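Local coordinates for ABC-type transport system, sugar-family extracellular solute-binding protein (Peptoclostridium difficile 630, PDB 6HNI) that probably captures tyrosine outside the cell for an ABC-type importer and has adhesive properties, at residues A112-V117 and K170-A175; G159-T164 and N218-S223; A98-T103 and A119-T124. The protein carries 1 engineered substitution. One frame throughout, in Å; residues are numbered along the deposited sequence.

Contact 1. Residues A112-V117 and K170-A175; sequences AVSDPV and KVQVDA. With TYR (tyrosine), chain B.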
# COMPACT_ATOMS: atom_id res chain seq x y z
N ALA A 112 -0.42 -4.07 4.76
CA ALA A 112 -0.49 -2.86 3.82
C ALA A 112 -0.93 -1.66 4.61
O ALA A 112 -1.66 -0.83 4.02
CB ALA A 112 -1.41 -3.16 2.68
N VAL A 113 -0.46 -1.51 5.82
CA VAL A 113 -0.68 -0.33 6.66
C VAL A 113 0.65 0.35 6.82
O VAL A 113 1.60 -0.16 7.35
CB VAL A 113 -1.27 -0.70 8.02
CG1 VAL A 113 -1.29 0.48 8.99
CG2 VAL A 113 -2.63 -1.29 7.84
N SER A 114 0.73 1.64 6.35
CA SER A 114 2.01 2.30 6.31
C SER A 114 2.56 2.62 7.67
O SER A 114 3.77 2.50 7.89
CB SER A 114 1.92 3.64 5.51
OG SER A 114 1.51 3.43 4.19
N ASP A 115 1.70 3.10 8.55
CA ASP A 115 2.07 3.65 9.87
C ASP A 115 0.98 3.28 10.86
O ASP A 115 0.02 3.97 11.10
CB ASP A 115 2.29 5.16 9.82
CG ASP A 115 3.08 5.70 11.05
OD1 ASP A 115 2.83 5.25 12.21
OD2 ASP A 115 3.89 6.64 10.83
N PRO A 116 1.13 2.05 11.47
CA PRO A 116 0.13 1.61 12.39
C PRO A 116 -0.06 2.45 13.62
O PRO A 116 -1.17 2.57 14.12
CB PRO A 116 0.64 0.19 12.78
CG PRO A 116 1.44 -0.23 11.61
CD PRO A 116 2.07 0.99 11.08
N VAL A 117 1.01 3.05 14.11
CA VAL A 117 0.91 3.95 15.27
C VAL A 117 0.14 5.24 14.92
O VAL A 117 -0.77 5.65 15.60
CB VAL A 117 2.31 4.28 15.83
CG1 VAL A 117 2.22 5.35 16.90
CG2 VAL A 117 2.97 3.02 16.37
N LYS A 170 -0.58 11.11 4.49
CA LYS A 170 -0.08 12.30 5.17
C LYS A 170 1.33 12.08 5.72
O LYS A 170 2.21 12.91 5.59
CB LYS A 170 -1.03 12.72 6.29
CG LYS A 170 -0.60 13.91 7.12
CD LYS A 170 -1.27 13.98 8.49
CE LYS A 170 -0.83 15.21 9.29
NZ LYS A 170 0.63 15.20 9.62
N VAL A 171 1.55 10.92 6.36
CA VAL A 171 2.85 10.61 6.90
C VAL A 171 3.91 10.55 5.79
O VAL A 171 5.02 11.07 5.96
CB VAL A 171 2.81 9.26 7.70
CG1 VAL A 171 4.19 8.82 8.07
CG2 VAL A 171 1.94 9.40 8.93
N GLN A 172 3.57 9.96 4.64
CA GLN A 172 4.51 9.85 3.56
C GLN A 172 4.81 11.24 2.90
O GLN A 172 5.96 11.49 2.54
CB GLN A 172 3.97 8.90 2.51
CG GLN A 172 3.97 7.42 3.02
CD GLN A 172 3.32 6.47 2.04
OE1 GLN A 172 3.87 6.14 1.00
NE2 GLN A 172 2.11 6.02 2.39
N VAL A 173 3.78 12.07 2.76
CA VAL A 173 4.00 13.45 2.24
C VAL A 173 4.93 14.19 3.19
O VAL A 173 5.83 14.92 2.72
CB VAL A 173 2.65 14.11 2.00
CG1 VAL A 173 2.85 15.62 1.66
CG2 VAL A 173 1.89 13.44 0.87
N ASP A 174 4.75 14.07 4.50
CA ASP A 174 5.66 14.75 5.45
C ASP A 174 7.10 14.27 5.25
O ASP A 174 8.05 15.07 5.31
CB ASP A 174 5.28 14.48 6.89
CG ASP A 174 4.07 15.22 7.32
OD1 ASP A 174 3.65 16.15 6.62
OD2 ASP A 174 3.52 14.87 8.38
N ALA A 175 7.26 12.94 5.09
CA ALA A 175 8.59 12.34 4.81
C ALA A 175 9.20 12.87 3.52
O ALA A 175 10.41 13.15 3.48
CB ALA A 175 8.53 10.84 4.81
N TYR B . -0.11 1.81 2.46
CA TYR B . -1.55 1.86 2.18
C TYR B . -2.32 1.96 3.49
O TYR B . -3.54 1.85 3.46
CB TYR B . -2.02 0.75 1.22
CG TYR B . -1.44 0.88 -0.15
CD1 TYR B . -1.82 1.99 -0.97
CD2 TYR B . -0.49 0.04 -0.66
CE1 TYR B . -1.23 2.17 -2.19
CE2 TYR B . 0.10 0.21 -1.89
CZ TYR B . -0.27 1.32 -2.68
OH TYR B . 0.32 1.52 -3.91
OXT TYR B . -1.73 2.23 4.52
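The loop carrying S114 and D115 faces residues 170-175, early in helix 167-183, its closest backbone approach being 7.6 Å between D115 CA and V171 CA. This is a contact across the cleft of a periplasmic-binding-protein fold: the loop follows strand 108-113 in the sheet of one lobe, whereas helix 167-183 packs on the sheet of the other. Bound tyrosine lies beside the seam. S114 grips it with two groups. Its backbone N donates to OXT of the ligand carboxylate (3.1 Å, N-H...O angle 148°), and its OG accepts from the ligand amino N at 2.9 Å. A chi1 of -59° keeps S114 OG beside the backbone N and anti to the carbonyl carbon, where hydroxyl and N-H face the same end of the ligand. D137 OD1 adds a weak bond to the same hydroxyl.

From the helix, Q172 reaches S114 with its side chain extended beyond CG. Its NE2 stops 3.2 Å from S114 OG, but the angle is too poor for a hydrogen bond. The amide nitrogen is bonded instead to T216 OG1 and to N168 O one turn back in its own helix. These two bonds hold the amide from its own side of the cleft, and S114 OG is a near neighbour.

D115 meets V171 farther out, the two side chains crossing at about a right angle. With CG anti to the backbone N (chi1 -163°), the D115 carboxylate is carried out toward the helix. D115 OD1 accepts the A118 backbone N, while D115 OD2 makes van der Waals contact with the valine methyls, 3.5 Å from V171 CG1 and 3.9 Å from V171 CG2.

Contact 2. Residues G159-T164 and N218-S223; sequences GVMYNT and NLVASS. With TYR (tyrosine), chain B.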
# COMPACT_ATOMS: atom_id res chain seq x y z
N GLY A 159 6.30 16.62 -7.72
CA GLY A 159 4.89 16.70 -7.39
C GLY A 159 4.43 15.48 -6.58
O GLY A 159 4.97 14.38 -6.76
N VAL A 160 3.40 15.70 -5.81
CA VAL A 160 2.73 14.58 -5.09
C VAL A 160 1.24 14.88 -5.01
O VAL A 160 0.82 15.91 -4.46
CB VAL A 160 3.37 14.36 -3.71
CG1 VAL A 160 3.25 15.50 -2.75
CG2 VAL A 160 2.75 13.12 -3.09
N MET A 161 0.44 13.98 -5.57
CA MET A 161 -1.01 13.98 -5.40
C MET A 161 -1.38 12.87 -4.43
O MET A 161 -0.86 11.74 -4.54
CB MET A 161 -1.72 13.83 -6.77
CG MET A 161 -3.21 13.90 -6.68
SD MET A 161 -4.03 14.14 -8.27
CE MET A 161 -3.63 12.60 -9.05
N TYR A 162 -2.28 13.18 -3.51
CA TYR A 162 -2.63 12.19 -2.46
C TYR A 162 -3.98 12.54 -1.88
O TYR A 162 -4.49 13.68 -2.02
CB TYR A 162 -1.58 12.22 -1.40
CG TYR A 162 -1.49 13.46 -0.59
CD1 TYR A 162 -0.91 14.63 -1.13
CD2 TYR A 162 -2.04 13.53 0.67
CE1 TYR A 162 -0.85 15.79 -0.38
CE2 TYR A 162 -1.97 14.69 1.42
CZ TYR A 162 -1.36 15.82 0.89
OH TYR A 162 -1.29 16.95 1.67
N ASN A 163 -4.58 11.60 -1.18
CA ASN A 163 -5.85 11.72 -0.47
C ASN A 163 -5.61 12.33 0.90
O ASN A 163 -5.01 11.69 1.76
CB ASN A 163 -6.47 10.30 -0.33
CG ASN A 163 -7.88 10.31 0.23
OD1 ASN A 163 -8.39 11.35 0.67
ND2 ASN A 163 -8.50 9.12 0.27
N THR A 164 -6.14 13.52 1.15
CA THR A 164 -5.93 14.18 2.42
C THR A 164 -6.63 13.46 3.58
O THR A 164 -6.33 13.74 4.72
CB THR A 164 -6.37 15.65 2.37
OG1 THR A 164 -7.75 15.71 2.01
CG2 THR A 164 -5.56 16.41 1.34
N ASN A 218 -4.22 4.84 -1.38
CA ASN A 218 -5.19 3.97 -1.98
C ASN A 218 -6.00 4.61 -3.10
O ASN A 218 -6.29 3.98 -4.07
CB ASN A 218 -6.12 3.38 -0.91
CG ASN A 218 -5.40 2.43 0.04
OD1 ASN A 218 -5.04 1.29 -0.35
ND2 ASN A 218 -5.18 2.88 1.25
N LEU A 219 -6.32 5.89 -2.90
CA LEU A 219 -7.11 6.63 -3.91
C LEU A 219 -6.32 6.79 -5.22
O LEU A 219 -6.80 6.44 -6.29
CB LEU A 219 -7.55 7.95 -3.31
CG LEU A 219 -8.50 8.73 -4.22
CD1 LEU A 219 -9.82 8.00 -4.39
CD2 LEU A 219 -8.71 10.12 -3.65
N VAL A 220 -5.07 7.24 -5.11
CA VAL A 220 -4.24 7.43 -6.31
C VAL A 220 -3.84 6.10 -6.96
O VAL A 220 -3.90 5.95 -8.18
CB VAL A 220 -3.05 8.34 -6.02
CG1 VAL A 220 -2.20 8.52 -7.26
CG2 VAL A 220 -3.54 9.72 -5.57
N ALA A 221 -3.51 5.10 -6.13
CA ALA A 221 -3.19 3.78 -6.68
C ALA A 221 -4.35 3.19 -7.46
O ALA A 221 -4.12 2.45 -8.41
CB ALA A 221 -2.75 2.84 -5.54
N SER A 222 -5.58 3.48 -7.07
CA SER A 222 -6.78 3.01 -7.76
C SER A 222 -7.13 3.73 -9.05
O SER A 222 -7.99 3.26 -9.83
CB SER A 222 -7.97 3.18 -6.85
OG SER A 222 -7.81 2.31 -5.75
N SER A 223 -6.49 4.89 -9.26
CA SER A 223 -6.65 5.71 -10.46
C SER A 223 -5.39 5.84 -11.26
O SER A 223 -5.28 6.77 -12.12
CB SER A 223 -7.17 7.08 -10.05
OG SER A 223 -8.55 7.00 -9.81
N TYR B . -0.11 1.81 2.46
CA TYR B . -1.55 1.86 2.18
C TYR B . -2.32 1.96 3.49
O TYR B . -3.54 1.85 3.46
CB TYR B . -2.02 0.75 1.22
CG TYR B . -1.44 0.88 -0.15
CD1 TYR B . -1.82 1.99 -0.97
CD2 TYR B . -0.49 0.04 -0.66
CE1 TYR B . -1.23 2.17 -2.19
CE2 TYR B . 0.10 0.21 -1.89
CZ TYR B . -0.27 1.32 -2.68
OH TYR B . 0.32 1.52 -3.91
OXT TYR B . -1.73 2.23 4.52
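V220 turns CG2 onto the backbone of strand 157-163, 3.5 Å from M161 O, and the same methyl meets M161 CG at 4.3 Å. Nearer the strand's end, N163 and L219 cross at about a right angle: L219 CB sits 3.9 Å from N163 ND2, and L219 CD2 fills in against N163 CB and CG. No hydrogen bond joins the two segments directly. Acidic residues next to them tie the pair together: D217 accepts from N163 N and V220 N, and E166 takes N163 ND2 together with the N218 and L219 backbone N atoms at the start of the short helix, while N163 OD1 receives S165 N.

Held this way in the periplasmic-binding-protein lobe, the helix presents N218 and A221 to bound tyrosine. N218 CG lies beside the backbone N (chi1 -66°), which brings the amide to the ligand carboxylate. N218 ND2 donates to the ligand O at 2.9 Å (158°), and A221 CB lies 3.7 Å from the ligand OH. The chemistry implies a division of labour: van der Waals contacts of V220 and L219 seat the helix on the strand, carboxylates hold its start, and H34 NE2, bonded to N218 OD1, probably fixes the amide with ND2 toward the ligand.

Contact 3. Residues A98-T103 and A119-T124; sequences AAFNAT and AGLVKT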
# COMPACT_ATOMS: atom_id res chain seq x y z
N ALA A 98 -11.35 0.70 10.42
CA ALA A 98 -12.74 0.30 10.58
C ALA A 98 -12.89 -0.96 11.48
O ALA A 98 -13.75 -1.01 12.31
CB ALA A 98 -13.39 0.06 9.25
N ALA A 99 -12.04 -1.96 11.23
CA ALA A 99 -12.06 -3.21 12.02
C ALA A 99 -11.81 -2.87 13.49
O ALA A 99 -12.53 -3.32 14.38
CB ALA A 99 -11.01 -4.14 11.48
N PHE A 100 -10.81 -2.01 13.76
CA PHE A 100 -10.49 -1.61 15.11
C PHE A 100 -11.63 -0.83 15.80
O PHE A 100 -11.91 -1.02 16.99
CB PHE A 100 -9.14 -0.91 15.15
CG PHE A 100 -8.62 -0.55 16.53
CD1 PHE A 100 -8.38 -1.54 17.50
CD2 PHE A 100 -8.35 0.77 16.87
CE1 PHE A 100 -7.87 -1.20 18.74
CE2 PHE A 100 -7.83 1.10 18.09
CZ PHE A 100 -7.57 0.12 19.03
N ASN A 101 -12.30 0.04 15.04
CA ASN A 101 -13.45 0.69 15.56
C ASN A 101 -14.57 -0.28 15.90
O ASN A 101 -15.28 -0.06 16.86
CB ASN A 101 -13.96 1.75 14.55
CG ASN A 101 -13.04 2.95 14.40
OD1 ASN A 101 -12.14 3.19 15.21
ND2 ASN A 101 -13.30 3.72 13.36
N ALA A 102 -14.75 -1.29 15.07
CA ALA A 102 -15.84 -2.25 15.23
C ALA A 102 -15.68 -3.19 16.43
O ALA A 102 -16.67 -3.57 17.01
CB ALA A 102 -16.02 -3.08 13.99
N THR A 103 -14.43 -3.54 16.75
CA THR A 103 -14.17 -4.52 17.83
C THR A 103 -12.80 -4.30 18.50
O THR A 103 -11.80 -4.12 17.82
CB THR A 103 -14.27 -5.97 17.28
OG1 THR A 103 -14.07 -6.90 18.38
CG2 THR A 103 -13.30 -6.27 16.23
N ALA A 119 -2.02 5.62 12.65
CA ALA A 119 -3.39 5.22 12.39
C ALA A 119 -4.16 4.88 13.66
O ALA A 119 -5.36 4.61 13.58
CB ALA A 119 -3.44 4.06 11.43
N GLY A 120 -3.50 4.89 14.82
CA GLY A 120 -4.17 4.64 16.09
C GLY A 120 -4.41 3.16 16.42
O GLY A 120 -5.18 2.88 17.31
N LEU A 121 -3.76 2.27 15.68
CA LEU A 121 -4.05 0.80 15.81
C LEU A 121 -3.26 0.12 16.89
O LEU A 121 -3.73 -0.91 17.40
CB LEU A 121 -3.74 0.18 14.49
CG LEU A 121 -4.60 0.65 13.27
CD1 LEU A 121 -4.04 0.16 11.96
CD2 LEU A 121 -6.06 0.24 13.42
N VAL A 122 -2.04 0.55 17.14
CA VAL A 122 -1.12 -0.08 18.09
C VAL A 122 -0.46 1.02 18.88
O VAL A 122 -0.30 2.17 18.35
CB VAL A 122 -0.08 -0.93 17.37
CG1 VAL A 122 -0.75 -2.00 16.50
CG2 VAL A 122 0.91 -0.15 16.53
N LYS A 123 -0.06 0.73 20.10
CA LYS A 123 0.66 1.72 20.91
C LYS A 123 2.11 1.88 20.49
O LYS A 123 2.57 3.01 20.36
CB LYS A 123 0.59 1.37 22.37
CG LYS A 123 -0.82 1.48 22.91
CD LYS A 123 -0.89 1.00 24.37
CE LYS A 123 -2.34 0.80 24.76
NZ LYS A 123 -2.47 0.60 26.23
N THR A 124 2.80 0.77 20.27
CA THR A 124 4.14 0.72 19.66
C THR A 124 4.18 -0.46 18.69
O THR A 124 3.41 -1.40 18.82
CB THR A 124 5.27 0.53 20.69
OG1 THR A 124 5.26 -0.80 21.19
CG2 THR A 124 5.14 1.47 21.86
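Helix 93-102 is the crossover helix between parallel strands 87-91 and 108-113 in one lobe of the binding protein, and near its C-terminal end F100 packs on the loop that leads from strand 108-113 to strand 132-136. F100 and L121 carry the contact, with their CA atoms 6.9 Å apart, and the two side chains run past each other in opposite directions. F100 CB touches L121 CD2 at 3.7 Å, and the same leucine methyl also reaches the base of the ring at F100 CG.

With F100 CG anti to the backbone N (chi1 -175°), the ring extends from the helix to the loop backbone, where it meets two successive carbonyls. G120 O comes in obliquely, 3.3 Å from F100 CE2. L121 O stands over one face, 4.3 Å above the ring plane and offset toward the rim; the same oxygen accepts a hydrogen bond from T130 OG1. G120 lets the loop turn just before these carbonyls, its phi of 81° being one that favours glycine.

Neighbours complete the setting. K104 makes a cation-pi contact with F100 and its NZ bonds F100 O, while V132, at the start of strand 132-136, and N131 just before it touch the phenyl side chain. Q97, one turn earlier on the helix, holds A119 O through its NE2. The helix between parallel strands 87-91 and 108-113 completes a beta-alpha-beta crossover, the unit from which each lobe of a periplasmic-binding-protein fold is built.

In the fold
Contacts 1 and 2 both reach bound tyrosine, gripping it from different lobes, and their centres lie 13 Å apart. They meet in the second lobe, where V173 CG2 packs 3.6 Å from Y162 CD1. Contact 3 stands behind contact 1 in the first lobe, with centres 15 Å apart: P116 O and L121 N make a probable hydrogen bond at 3.0 Å, and V122 packs on P116 and V117. The L121 side chain is about 8 Å from the ligand. Contacts 2 and 3 do not touch, their nearest atoms being about 10 Å apart. Contact 1 is thus the one that spans the lobes, consistent with the closed, ligand-bound state.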